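Local coordinates for protein L-Ala-D/L-Glu Epimerase (Escherichia coli, PDB 1JPD) that belongs to the enolase superfamily, joining a mandelate racemase/muconate lactonizing enzyme-type N-terminal domain to a TIM-barrel-like C-terminal domain, at residues Thr169-Asp173 and Ala174-Val178; Gln194-Asp198 and Leu199-Met203. All coordinates share one frame; numbering follows the deposited sequence.

Interaction 1: residues Thr169-Asp173 and Ala174-Val178; sequences TAVPD and ATLIV
V171 and A174 meet across a tight turn: methyl CG2 of V171 lies against CB of A174 at 3.4 Å, with V171 CB just behind it. The same methyl reaches further along the chain to L176, whose CD2 sits 4.0 Å from V171 CG2, the two side chains running askew to one another. With chi1 at -63°, V171 turns CG2 between its own backbone N and carbonyl carbon, and from there a single methyl can serve both neighbours. What sets these contacts up is a type I beta turn from V171 to A174, closed by A174 N donating to V171 O over 3.1 Å. This turn makes the helix-to-strand passage of a beta-alpha-beta unit, taking the chain from helix 160-170 into strand 175-179, and V171 is the residue at which helical backbone angles are lost. P172 and D173 form its solvent-facing corner. Further out, R168 NH1 hydrogen-bonds to both V171 O and A174 O, tying the two ends of the turn to the last helical turn. W144 of helix 133-145 packs on V171, D173 and A174, while L151 of the adjacent strand touches V171 and L176.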
# COMPACT_ATOMS: atom_id res chain seq x y z
N THR A 169 3.00 5.86 -26.53
CA THR A 169 2.71 6.68 -27.71
C THR A 169 1.44 7.51 -27.47
O THR A 169 1.32 8.64 -27.95
CB THR A 169 2.48 5.81 -28.98
OG1 THR A 169 3.65 5.02 -29.25
CG2 THR A 169 2.17 6.69 -30.19
N ALA A 170 0.50 6.94 -26.71
CA ALA A 170 -0.77 7.59 -26.40
C ALA A 170 -0.63 8.69 -25.35
O ALA A 170 -1.22 9.76 -25.49
CB ALA A 170 -1.79 6.56 -25.94
N VAL A 171 0.13 8.41 -24.29
CA VAL A 171 0.33 9.39 -23.24
C VAL A 171 1.83 9.65 -23.09
O VAL A 171 2.45 9.28 -22.10
CB VAL A 171 -0.27 8.91 -21.89
CG1 VAL A 171 -1.79 8.75 -22.04
CG2 VAL A 171 0.34 7.58 -21.49
N PRO A 172 2.42 10.32 -24.10
CA PRO A 172 3.85 10.63 -24.09
C PRO A 172 4.31 11.44 -22.89
O PRO A 172 5.48 11.40 -22.53
CB PRO A 172 4.04 11.37 -25.41
CG PRO A 172 2.75 12.10 -25.55
CD PRO A 172 1.75 11.02 -25.20
N ASP A 173 3.39 12.15 -22.25
CA ASP A 173 3.75 12.97 -21.10
C ASP A 173 3.41 12.35 -19.75
O ASP A 173 3.84 12.86 -18.72
CB ASP A 173 3.09 14.34 -21.18
CG ASP A 173 3.57 15.15 -22.36
OD1 ASP A 173 4.80 15.17 -22.59
OD2 ASP A 173 2.72 15.75 -23.05
N ALA A 174 2.65 11.27 -19.77
CA ALA A 174 2.26 10.60 -18.53
C ALA A 174 3.44 9.92 -17.86
O ALA A 174 4.32 9.40 -18.54
CB ALA A 174 1.18 9.57 -18.82
N THR A 175 3.47 9.96 -16.54
CA THR A 175 4.51 9.27 -15.78
C THR A 175 3.98 7.83 -15.69
O THR A 175 2.86 7.61 -15.23
CB THR A 175 4.66 9.81 -14.35
OG1 THR A 175 5.04 11.20 -14.40
CG2 THR A 175 5.73 9.02 -13.60
N LEU A 176 4.77 6.86 -16.13
CA LEU A 176 4.33 5.47 -16.12
C LEU A 176 5.12 4.55 -15.19
O LEU A 176 6.34 4.61 -15.15
CB LEU A 176 4.40 4.87 -17.53
CG LEU A 176 3.75 5.59 -18.70
CD1 LEU A 176 4.10 4.87 -19.99
CD2 LEU A 176 2.24 5.63 -18.51
N ILE A 177 4.40 3.70 -14.45
CA ILE A 177 5.04 2.70 -13.60
C ILE A 177 4.36 1.38 -13.98
O ILE A 177 3.19 1.37 -14.33
CB ILE A 177 4.90 3.00 -12.09
CG1 ILE A 177 3.43 3.06 -11.67
CG2 ILE A 177 5.59 4.33 -11.77
CD1 ILE A 177 3.26 3.34 -10.18
N VAL A 178 5.12 0.29 -13.95
CA VAL A 178 4.59 -1.01 -14.34
C VAL A 178 4.55 -2.02 -13.20
O VAL A 178 5.55 -2.23 -12.51
CB VAL A 178 5.42 -1.63 -15.49
CG1 VAL A 178 5.15 -3.13 -15.60
CG2 VAL A 178 5.09 -0.95 -16.80

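Interaction 2: residues Gln194-Asp198 and Leu199-Met203; sequences QLLAD and LGVAM
A Schellman motif ends helix 189-198, with G200 as its C-prime residue. Two backbone bonds define it: V201 N gives its hydrogen to L196 O at 2.8 Å, and G200 N reaches back to A197 O at 3.0 Å. The first is fairly straight at the hydrogen, 159°. L199 N makes weak bonds to both L195 O and L196 O, so L196 O receives one good and one weak hydrogen. The positive phi of G200, 72°, reverses the chain and carries V201 back alongside the helix. There V201 CG2 comes to 3.7 Å from L196 CB, and the two side chains lie at a slant, with L196 CD2 also near that methyl. V201 directs CG2 to this spot by holding it anti to the carbonyl carbon, beside its own N. On the flank of the helix, L195 CD1 and L199 CD1 approach to 4.2 Å, a looser contact. M164 of helix 160-170 packs against L196, L199 and V201, and L223 also touches L196 and V201; R168 NE binds L199 O. Apolar packing between the C3 and C-double-prime residues, here L196 and V201, is the hydrophobic interaction typical of a Schellman C-cap.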
# COMPACT_ATOMS: atom_id res chain seq x y z
N GLN A 194 14.99 -3.15 -20.23
CA GLN A 194 15.61 -2.23 -21.17
C GLN A 194 14.58 -1.53 -22.05
O GLN A 194 14.71 -0.35 -22.36
CB GLN A 194 16.63 -2.95 -22.05
CG GLN A 194 17.57 -1.98 -22.75
CD GLN A 194 18.28 -1.07 -21.76
OE1 GLN A 194 19.04 -1.54 -20.91
NE2 GLN A 194 18.03 0.24 -21.87
N LEU A 195 13.54 -2.27 -22.45
CA LEU A 195 12.48 -1.69 -23.25
C LEU A 195 11.69 -0.67 -22.43
O LEU A 195 11.34 0.39 -22.93
CB LEU A 195 11.51 -2.76 -23.74
CG LEU A 195 10.28 -2.15 -24.41
CD1 LEU A 195 10.73 -1.33 -25.61
CD2 LEU A 195 9.32 -3.24 -24.83
N LEU A 196 11.42 -0.99 -21.17
CA LEU A 196 10.69 -0.06 -20.31
C LEU A 196 11.49 1.22 -20.19
O LEU A 196 10.93 2.32 -20.15
CB LEU A 196 10.45 -0.67 -18.92
CG LEU A 196 9.54 -1.91 -18.93
CD1 LEU A 196 9.24 -2.34 -17.49
CD2 LEU A 196 8.25 -1.59 -19.68
N ALA A 197 12.82 1.08 -20.14
CA ALA A 197 13.69 2.24 -20.04
C ALA A 197 13.64 3.04 -21.35
O ALA A 197 13.60 4.27 -21.31
CB ALA A 197 15.11 1.82 -19.73
N ASP A 198 13.63 2.36 -22.49
CA ASP A 198 13.57 3.08 -23.77
C ASP A 198 12.29 3.93 -23.86
O ASP A 198 12.26 4.93 -24.57
CB ASP A 198 13.58 2.12 -24.97
CG ASP A 198 14.89 1.36 -25.12
OD1 ASP A 198 15.94 1.82 -24.62
OD2 ASP A 198 14.87 0.28 -25.76
N LEU A 199 11.25 3.52 -23.13
CA LEU A 199 9.96 4.21 -23.14
C LEU A 199 9.79 5.19 -21.98
O LEU A 199 8.70 5.76 -21.77
CB LEU A 199 8.83 3.19 -23.13
CG LEU A 199 8.81 2.28 -24.36
CD1 LEU A 199 7.66 1.28 -24.28
CD2 LEU A 199 8.68 3.14 -25.61
N GLY A 200 10.86 5.38 -21.22
CA GLY A 200 10.81 6.29 -20.09
C GLY A 200 10.01 5.82 -18.90
O GLY A 200 9.55 6.65 -18.11
N VAL A 201 9.82 4.51 -18.75
CA VAL A 201 9.08 3.99 -17.61
C VAL A 201 9.85 4.34 -16.34
O VAL A 201 11.02 3.97 -16.20
CB VAL A 201 8.90 2.45 -17.70
CG1 VAL A 201 8.24 1.93 -16.43
CG2 VAL A 201 8.06 2.10 -18.92
N ALA A 202 9.20 5.05 -15.43
CA ALA A 202 9.84 5.48 -14.19
C ALA A 202 10.20 4.34 -13.24
O ALA A 202 11.22 4.42 -12.54
CB ALA A 202 8.95 6.48 -13.47
N MET A 203 9.38 3.29 -13.21
CA MET A 203 9.65 2.19 -12.30
C MET A 203 8.92 0.89 -12.66
O MET A 203 7.82 0.91 -13.20
CB MET A 203 9.28 2.63 -10.88
CG MET A 203 9.36 1.56 -9.81
SD MET A 203 7.87 0.53 -9.76
CE MET A 203 6.77 1.56 -8.73

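Overall arrangement
Interaction 1 comes first along the chain and interaction 2 follows, both in the C-terminal TIM-barrel-like domain, with centres about 10 Å apart. Each lies where a helix hands over to the next parallel strand: helix 160-170 to strand 175-179, then helix 189-198 to strand 203-205. The strands are neighbours in the sheet, and residues 174-178 and 199-203 meet directly through probable hydrogen bonds, A202 N to L176 O at 2.9 Å and V178 N to M203 O at 2.9 Å. R168 of helix 160-170 bonds to backbone oxygens in both contacts. Both lie at the N-terminal ends of barrel strands, away from the C-terminal ends where enolase-superfamily active sites sit, so they are structural packing of the barrel.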